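Long-range contact in genome polyprotein (Rhinovirus C, PDB 6KU8), which is a 3C cysteine protease that probably cleaves the viral polyprotein at specific sites and here holds the inhibitor rupintrivir in its substrate cleft: residues A[19-30]-A[43-53]. Sequence-based numbering, arbitrary orientation.
With AG7 (4-{2-(4-fluoro-benzyl)-6-methyl-5-[(5-methyl-isoxazole-3-carbonyl)-amino]-4-oxo-heptanoylamino}-5-(2-oxo-pyrrolidin-3-yl)-pentanoic acid ethyl ester), chain B.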
ATOM      1  N   HIS A  19       3.808   1.819  -9.400  1.00 18.24           N
ATOM      2  CA  HIS A  19       4.043   3.081 -10.082  1.00 19.48           C
ATOM      3  C   HIS A  19       4.218   4.189  -9.054  1.00 20.49           C
ATOM      4  O   HIS A  19       3.719   4.102  -7.923  1.00 22.52           O
ATOM      5  CB  HIS A  19       2.891   3.418 -11.035  1.00 17.38           C
ATOM      6  CG  HIS A  19       2.629   2.340 -12.038  1.00 22.50           C
ATOM      7  ND1 HIS A  19       3.186   2.347 -13.299  1.00 20.12           N
ATOM      8  CD2 HIS A  19       1.924   1.187 -11.943  1.00 17.49           C
ATOM      9  CE1 HIS A  19       2.810   1.260 -13.950  1.00 20.55           C
ATOM     10  NE2 HIS A  19       2.042   0.539 -13.150  1.00 20.52           N
ATOM     11  N   VAL A  20       4.932   5.233  -9.462  1.00 22.39           N
ATOM     12  CA  VAL A  20       5.142   6.408  -8.626  1.00 20.39           C
ATOM     13  C   VAL A  20       3.943   7.323  -8.798  1.00 23.51           C
ATOM     14  O   VAL A  20       3.654   7.777  -9.907  1.00 26.26           O
ATOM     15  CB  VAL A  20       6.437   7.143  -9.007  1.00 23.63           C
ATOM     16  CG1 VAL A  20       6.601   8.384  -8.161  1.00 20.75           C
ATOM     17  CG2 VAL A  20       7.658   6.218  -8.918  1.00 20.02           C
ATOM     18  N   ILE A  21       3.252   7.606  -7.705  1.00 21.32           N
ATOM     19  CA  ILE A  21       2.127   8.531  -7.707  1.00 27.92           C
ATOM     20  C   ILE A  21       2.582   9.792  -6.990  1.00 27.71           C
ATOM     21  O   ILE A  21       3.189   9.719  -5.916  1.00 28.51           O
ATOM     22  CB  ILE A  21       0.888   7.903  -7.041  1.00 28.60           C
ATOM     23  CG1 ILE A  21      -0.401   8.529  -7.573  1.00 33.51           C
ATOM     24  CG2 ILE A  21       0.956   8.056  -5.540  1.00 27.60           C
ATOM     25  CD1 ILE A  21      -1.643   7.666  -7.313  1.00 28.71           C
ATOM     26  N   THR A  22       2.336  10.943  -7.607  1.00 24.56           N
ATOM     27  CA  THR A  22       2.784  12.229  -7.091  1.00 30.10           C
ATOM     28  C   THR A  22       1.544  13.052  -6.786  1.00 30.03           C
ATOM     29  O   THR A  22       0.709  13.257  -7.671  1.00 29.46           O
ATOM     30  CB  THR A  22       3.677  12.962  -8.099  1.00 29.86           C
ATOM     31  OG1 THR A  22       4.801  12.141  -8.435  1.00 32.15           O
ATOM     32  CG2 THR A  22       4.198  14.286  -7.515  1.00 29.78           C
ATOM     33  N   THR A  23       1.407  13.484  -5.535  1.00 29.86           N
ATOM     34  CA  THR A  23       0.356  14.411  -5.130  1.00 32.79           C
ATOM     35  C   THR A  23       0.999  15.580  -4.395  1.00 35.88           C
ATOM     36  O   THR A  23       2.218  15.634  -4.218  1.00 35.20           O
ATOM     37  CB  THR A  23      -0.707  13.738  -4.243  1.00 35.13           C
ATOM     38  OG1 THR A  23      -0.217  13.612  -2.897  1.00 29.28           O
ATOM     39  CG2 THR A  23      -1.090  12.361  -4.789  1.00 28.74           C
ATOM     40  N   SER A  24       0.168  16.521  -3.943  1.00 34.79           N
ATOM     41  CA  SER A  24       0.686  17.598  -3.114  1.00 35.67           C
ATOM     42  C   SER A  24       1.326  17.070  -1.837  1.00 39.37           C
ATOM     43  O   SER A  24       2.131  17.774  -1.224  1.00 37.93           O
ATOM     44  CB  SER A  24      -0.432  18.590  -2.782  1.00 40.21           C
ATOM     45  OG  SER A  24      -1.497  17.941  -2.108  1.00 46.02           O
ATOM     46  N   LYS A  25       1.009  15.839  -1.431  1.00 35.50           N
ATOM     47  CA  LYS A  25       1.637  15.245  -0.255  1.00 37.92           C
ATOM     48  C   LYS A  25       2.967  14.562  -0.569  1.00 38.25           C
ATOM     49  O   LYS A  25       3.546  13.926   0.322  1.00 40.33           O
ATOM     50  CB  LYS A  25       0.690  14.241   0.410  1.00 37.04           C
ATOM     51  CG  LYS A  25      -0.689  14.808   0.742  1.00 38.15           C
ATOM     52  CD  LYS A  25      -0.630  16.309   0.978  1.00 44.43           C
ATOM     53  CE  LYS A  25      -1.307  16.701   2.274  1.00 47.98           C
ATOM     54  NZ  LYS A  25      -0.454  16.316   3.430  1.00 53.20           N
ATOM     55  N   GLY A  26       3.459  14.676  -1.795  1.00 33.32           N
ATOM     56  CA  GLY A  26       4.720  14.073  -2.174  1.00 30.86           C
ATOM     57  C   GLY A  26       4.544  12.836  -3.035  1.00 27.57           C
ATOM     58  O   GLY A  26       3.492  12.592  -3.633  1.00 25.75           O
ATOM     59  N   GLU A  27       5.610  12.037  -3.083  1.00 24.45           N
ATOM     60  CA  GLU A  27       5.673  10.830  -3.894  1.00 25.13           C
ATOM     61  C   GLU A  27       5.298   9.612  -3.058  1.00 24.63           C
ATOM     62  O   GLU A  27       5.789   9.438  -1.942  1.00 22.49           O
ATOM     63  CB  GLU A  27       7.074  10.628  -4.477  1.00 27.50           C
ATOM     64  CG  GLU A  27       7.390  11.467  -5.693  1.00 30.28           C
ATOM     65  CD  GLU A  27       8.708  11.065  -6.337  1.00 27.24           C
ATOM     66  OE1 GLU A  27       9.527  10.376  -5.681  1.00 25.01           O
ATOM     67  OE2 GLU A  27       8.904  11.422  -7.512  1.00 25.89           O
ATOM     68  N   PHE A  28       4.435   8.772  -3.613  1.00 20.23           N
ATOM     69  CA  PHE A  28       3.994   7.542  -2.973  1.00 21.88           C
ATOM     70  C   PHE A  28       4.170   6.399  -3.954  1.00 22.04           C
ATOM     71  O   PHE A  28       4.240   6.610  -5.170  1.00 19.91           O
ATOM     72  CB  PHE A  28       2.520   7.602  -2.541  1.00 22.36           C
ATOM     73  CG  PHE A  28       2.215   8.700  -1.568  1.00 26.27           C
ATOM     74  CD1 PHE A  28       2.061  10.009  -2.006  1.00 27.49           C
ATOM     75  CD2 PHE A  28       2.085   8.424  -0.213  1.00 26.27           C
ATOM     76  CE1 PHE A  28       1.794  11.029  -1.100  1.00 29.50           C
ATOM     77  CE2 PHE A  28       1.803   9.429   0.693  1.00 29.26           C
ATOM     78  CZ  PHE A  28       1.664  10.729   0.259  1.00 31.30           C
ATOM     79  N   ASN A  29       4.225   5.183  -3.410  1.00 19.01           N
ATOM     80  CA  ASN A  29       4.132   3.981  -4.227  1.00 16.94           C
ATOM     81  C   ASN A  29       2.665   3.623  -4.407  1.00 21.73           C
ATOM     82  O   ASN A  29       1.900   3.615  -3.439  1.00 19.03           O
ATOM     83  CB  ASN A  29       4.879   2.801  -3.609  1.00 13.88           C
ATOM     84  CG  ASN A  29       4.805   1.567  -4.475  1.00 17.47           C
ATOM     85  OD1 ASN A  29       5.233   1.578  -5.622  1.00 22.53           O
ATOM     86  ND2 ASN A  29       4.258   0.490  -3.928  1.00 18.18           N
ATOM     87  N   MET A  30       2.284   3.327  -5.648  1.00 18.64           N
ATOM     88  CA  MET A  30       0.951   2.868  -5.995  1.00 19.22           C
ATOM     89  C   MET A  30       1.026   1.405  -6.411  1.00 19.40           C
ATOM     90  O   MET A  30       1.855   1.035  -7.255  1.00 20.00           O
ATOM     91  CB  MET A  30       0.356   3.715  -7.125  1.00 17.37           C
ATOM     92  CG  MET A  30      -1.103   3.340  -7.490  1.00 19.83           C
ATOM     93  SD  MET A  30      -1.638   4.042  -9.087  1.00 24.08           S
ATOM     94  CE  MET A  30      -1.003   2.791 -10.214  1.00 18.04           C
ATOM     95  N   HIS A  43      -3.971   9.034   2.958  1.00 26.26           N
ATOM     96  CA  HIS A  43      -3.402  10.349   3.260  1.00 30.33           C
ATOM     97  C   HIS A  43      -2.568  10.922   2.118  1.00 30.83           C
ATOM     98  O   HIS A  43      -2.036  12.028   2.264  1.00 29.85           O
ATOM     99  CB  HIS A  43      -2.566  10.289   4.543  1.00 34.52           C
ATOM    100  CG  HIS A  43      -1.283   9.516   4.410  1.00 47.22           C
ATOM    101  ND1 HIS A  43      -1.147   8.211   4.845  1.00 47.57           N
ATOM    102  CD2 HIS A  43      -0.077   9.868   3.897  1.00 43.51           C
ATOM    103  CE1 HIS A  43       0.087   7.794   4.606  1.00 40.04           C
ATOM    104  NE2 HIS A  43       0.757   8.782   4.036  1.00 49.11           N
ATOM    105  N   ALA A  44      -2.420  10.210   0.998  1.00 24.79           N
ATOM    106  CA  ALA A  44      -1.870  10.847  -0.191  1.00 28.03           C
ATOM    107  C   ALA A  44      -2.843  11.860  -0.776  1.00 27.61           C
ATOM    108  O   ALA A  44      -2.428  12.728  -1.551  1.00 30.14           O
ATOM    109  CB  ALA A  44      -1.494   9.795  -1.243  1.00 25.67           C
ATOM    110  N   GLU A  45      -4.124  11.765  -0.418  1.00 29.99           N
ATOM    111  CA  GLU A  45      -5.152  12.734  -0.811  1.00 31.83           C
ATOM    112  C   GLU A  45      -5.245  12.891  -2.326  1.00 33.58           C
ATOM    113  O   GLU A  45      -5.227  14.003  -2.864  1.00 29.35           O
ATOM    114  CB  GLU A  45      -4.912  14.084  -0.133  1.00 30.11           C
ATOM    115  CG  GLU A  45      -5.137  14.035   1.370  1.00 38.87           C
ATOM    116  CD  GLU A  45      -4.785  15.344   2.054  1.00 55.38           C
ATOM    117  OE1 GLU A  45      -4.745  16.390   1.361  1.00 58.15           O
ATOM    118  OE2 GLU A  45      -4.545  15.325   3.285  1.00 51.93           O
ATOM    119  N   CYS A  46      -5.379  11.763  -3.021  1.00 28.93           N
ATOM    120  CA  CYS A  46      -5.466  11.809  -4.476  1.00 27.23           C
ATOM    121  C   CYS A  46      -6.715  12.567  -4.916  1.00 33.57           C
ATOM    122  O   CYS A  46      -7.767  12.490  -4.276  1.00 31.01           O
ATOM    123  CB  CYS A  46      -5.471  10.394  -5.053  1.00 27.75           C
ATOM    124  SG  CYS A  46      -3.940   9.468  -4.699  1.00 27.97           S
ATOM    125  N   GLY A  47      -6.588  13.315  -6.011  1.00 33.14           N
ATOM    126  CA  GLY A  47      -7.691  14.060  -6.583  1.00 32.99           C
ATOM    127  C   GLY A  47      -8.405  13.297  -7.682  1.00 36.21           C
ATOM    128  O   GLY A  47      -8.239  12.085  -7.850  1.00 33.45           O
ATOM    129  N   ASP A  48      -9.229  14.026  -8.439  1.00 34.50           N
ATOM    130  CA  ASP A  48      -9.982  13.401  -9.518  1.00 34.15           C
ATOM    131  C   ASP A  48      -9.079  12.986 -10.666  1.00 30.93           C
ATOM    132  O   ASP A  48      -9.463  12.134 -11.471  1.00 31.31           O
ATOM    133  CB  ASP A  48     -11.079  14.340 -10.017  1.00 41.03           C
ATOM    134  CG  ASP A  48     -12.180  14.538  -8.993  1.00 44.52           C
ATOM    135  OD1 ASP A  48     -12.745  15.649  -8.944  1.00 52.83           O
ATOM    136  OD2 ASP A  48     -12.472  13.587  -8.234  1.00 44.35           O
ATOM    137  N   SER A  49      -7.891  13.558 -10.758  1.00 31.81           N
ATOM    138  CA  SER A  49      -6.845  12.970 -11.571  1.00 30.97           C
ATOM    139  C   SER A  49      -5.561  12.986 -10.761  1.00 33.51           C
ATOM    140  O   SER A  49      -5.348  13.860  -9.910  1.00 31.90           O
ATOM    141  CB  SER A  49      -6.674  13.694 -12.930  1.00 36.24           C
ATOM    142  OG  SER A  49      -5.815  14.803 -12.823  1.00 41.03           O
ATOM    143  N   VAL A  50      -4.726  11.983 -11.015  1.00 30.44           N
ATOM    144  CA  VAL A  50      -3.513  11.751 -10.253  1.00 30.16           C
ATOM    145  C   VAL A  50      -2.347  11.676 -11.225  1.00 27.95           C
ATOM    146  O   VAL A  50      -2.494  11.246 -12.374  1.00 27.28           O
ATOM    147  CB  VAL A  50      -3.606  10.459  -9.403  1.00 28.67           C
ATOM    148  CG1 VAL A  50      -4.685  10.600  -8.328  1.00 29.80           C
ATOM    149  CG2 VAL A  50      -3.913   9.262 -10.293  1.00 28.89           C
ATOM    150  N   THR A  51      -1.187  12.118 -10.757  1.00 26.08           N
ATOM    151  CA  THR A  51       0.057  12.000 -11.507  1.00 28.98           C
ATOM    152  C   THR A  51       0.659  10.626 -11.245  1.00 30.15           C
ATOM    153  O   THR A  51       1.093  10.332 -10.125  1.00 27.86           O
ATOM    154  CB  THR A  51       1.033  13.096 -11.101  1.00 29.58           C
ATOM    155  OG1 THR A  51       0.367  14.360 -11.166  1.00 32.72           O
ATOM    156  CG2 THR A  51       2.231  13.110 -12.045  1.00 26.43           C
ATOM    157  N   ILE A  52       0.689   9.789 -12.279  1.00 26.46           N
ATOM    158  CA  ILE A  52       1.285   8.463 -12.221  1.00 24.63           C
ATOM    159  C   ILE A  52       2.451   8.432 -13.201  1.00 25.25           C
ATOM    160  O   ILE A  52       2.271   8.724 -14.388  1.00 24.27           O
ATOM    161  CB  ILE A  52       0.260   7.377 -12.555  1.00 24.20           C
ATOM    162  CG1 ILE A  52      -0.904   7.441 -11.556  1.00 21.56           C
ATOM    163  CG2 ILE A  52       0.916   6.012 -12.553  1.00 20.93           C
ATOM    164  CD1 ILE A  52      -2.031   6.507 -11.903  1.00 19.10           C
ATOM    165  N   ASP A  53       3.639   8.082 -12.702  1.00 21.56           N
ATOM    166  CA  ASP A  53       4.860   8.063 -13.512  1.00 24.51           C
ATOM    167  C   ASP A  53       4.970   9.338 -14.355  1.00 26.57           C
ATOM    168  O   ASP A  53       5.310   9.304 -15.540  1.00 25.52           O
ATOM    169  CB  ASP A  53       4.927   6.808 -14.398  1.00 22.93           C
ATOM    170  CG  ASP A  53       4.973   5.506 -13.591  1.00 25.42           C
ATOM    171  OD1 ASP A  53       5.434   5.545 -12.431  1.00 22.66           O
ATOM    172  OD2 ASP A  53       4.547   4.439 -14.113  1.00 22.76           O
TER
HETATM  173  C01 AG7 B 501       2.790   9.426  10.290  1.00 56.87           C
HETATM  174  C02 AG7 B 501       2.050  10.188   9.204  1.00 55.13           C
HETATM  175  O03 AG7 B 501       3.481   8.462  10.120  1.00 39.03           O
HETATM  176  C04 AG7 B 501       1.860   9.426   7.900  1.00 48.62           C
HETATM  177  C05 AG7 B 501       0.771  10.211   7.190  1.00 52.58           C
HETATM  178  C06 AG7 B 501      -0.614   9.843   7.744  1.00 47.89           C
HETATM  179  C07 AG7 B 501      -0.991   8.513   7.841  1.00 46.71           C
HETATM  180  C08 AG7 B 501      -2.238   8.176   8.341  1.00 48.30           C
HETATM  181  C09 AG7 B 501      -3.120   9.168   8.754  1.00 47.91           C
HETATM  182  C10 AG7 B 501      -2.748  10.502   8.660  1.00 49.60           C
HETATM  183  C11 AG7 B 501      -1.498  10.841   8.157  1.00 49.69           C
HETATM  184  N12 AG7 B 501       3.781   8.313   6.504  1.00 42.73           N
HETATM  185  C13 AG7 B 501       5.136   8.472   5.946  1.00 41.63           C
HETATM  186  C14 AG7 B 501       5.913   7.300   6.523  1.00 39.08           C
HETATM  187  C15 AG7 B 501       6.217   7.554   8.048  1.00 34.68           C
HETATM  188  C16 AG7 B 501       7.343   6.500   8.522  1.00 26.06           C
HETATM  189  N17 AG7 B 501       8.177   7.120   9.341  1.00 30.82           N
HETATM  190  O18 AG7 B 501       7.396   5.364   8.189  1.00 26.95           O
HETATM  191  C19 AG7 B 501       5.329   8.580   4.428  1.00 46.90           C
HETATM  192  C20 AG7 B 501       4.123   9.266   3.767  1.00 46.82           C
HETATM  193  C21 AG7 B 501       4.677  10.667   3.642  1.00 50.79           C
HETATM  194  O22 AG7 B 501       3.870  11.782   3.845  1.00 56.24           O
HETATM  195  O23 AG7 B 501       5.832  10.774   3.407  1.00 49.99           O
HETATM  196  C47 AG7 B 501       3.223   9.453   7.211  1.00 47.58           C
HETATM  197  O48 AG7 B 501       3.873  10.442   7.268  1.00 46.28           O
HETATM  198  C50 AG7 B 501       4.599  12.967   3.734  1.00 59.41           C
HETATM  199  C53 AG7 B 501       3.611  14.126   3.602  1.00 58.23           C
HETATM  200  C57 AG7 B 501       2.535  10.066  11.642  1.00 62.42           C
HETATM  201  N58 AG7 B 501       3.050   9.235  12.661  1.00 63.63           N
HETATM  202  C59 AG7 B 501       2.350   9.189  13.898  1.00 73.33           C
HETATM  203  O60 AG7 B 501       1.349   9.772  14.175  1.00 77.20           O
HETATM  204  C78 AG7 B 501       3.267  11.405  11.755  1.00 64.57           C
HETATM  205  C81 AG7 B 501       2.883  12.196  13.013  1.00 66.68           C
HETATM  206  F1  AG7 B 501      -4.349   8.825   9.252  1.00 48.64           F
HETATM  207  C82 AG7 B 501       4.778  11.157  11.724  1.00 74.14           C
HETATM  208  C83 AG7 B 501       7.752   8.571   9.494  1.00 34.72           C
HETATM  209  C84 AG7 B 501       6.728   8.774   8.282  1.00 36.83           C
HETATM  210  C1  AG7 B 501       3.093   8.302  14.823  1.00 76.17           C
HETATM  211  O   HOH W   1      -1.626  14.085  -8.448  1.00 33.66           O
HETATM  212  O   HOH W   2      -3.130  16.146  -3.493  1.00 50.45           O
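The methyl group of Ala-44 sits squarely over one face of the Phe-28 ring, its CB 3.5 Å from the ring centroid in a CH-pi contact, and this pair packs beside His-43, which lines the inhibitor pocket and is probably the catalytic histidine, as in other 3C proteases of the chymotrypsin-like fold. At the edge of the same ring, Phe-28 CE2 lies 3.6 Å from His-43 NE2, the two ring planes inclined at 64°. The His-43 imidazole carries the benzyl portion of the inhibitor over one face, while its ND1 bonds to Glu-74; with Cys-150 these residues are consistent with the Cys-His-Glu triad of 3C proteases. Nearby, Thr-23 ties the turn between strands 19-23 and 26-30 to the 43-44 segment: with chi1 at 79°, its OG1 lies between the backbone N and the carbonyl carbon, where it donates to Ala-44 O (2.7 Å) and accepts from Lys-25 N in an ST turn. The bent Lys-25 chain runs by its CG past the carbonyl oxygens of His-43 and Ala-44.

At the far end, Asp-53 grips strand 19-23 with both carboxylate oxygens. His-19 ND1 donates to OD2 at 2.6 Å, nearly straight and in the imidazole plane, and Val-20 N donates to OD1; each oxygen is met on its syn side, somewhat out of the carboxylate plane. Asp-53 N returns a bond to Val-20 O. Farther along, Thr-22 N bonds to Thr-51 O, and a water joins Thr-22 O to Thr-51 N where the strands diverge.

On the face opposite Thr-22 and Thr-51, Ile-21 reaches Cys-46 SG and Val-50 with its CD1, and Met-30 SD meets Ile-52 CD1 at 3.8 Å. This apolar layer fills the barrel interior against Val-40, Leu-78 and Leu-80 of strands 37-41 and 75-80, while antiparallel pairing of strands 18-23 and 49-52, first and last in sheet order, closes the six-stranded N-terminal barrel.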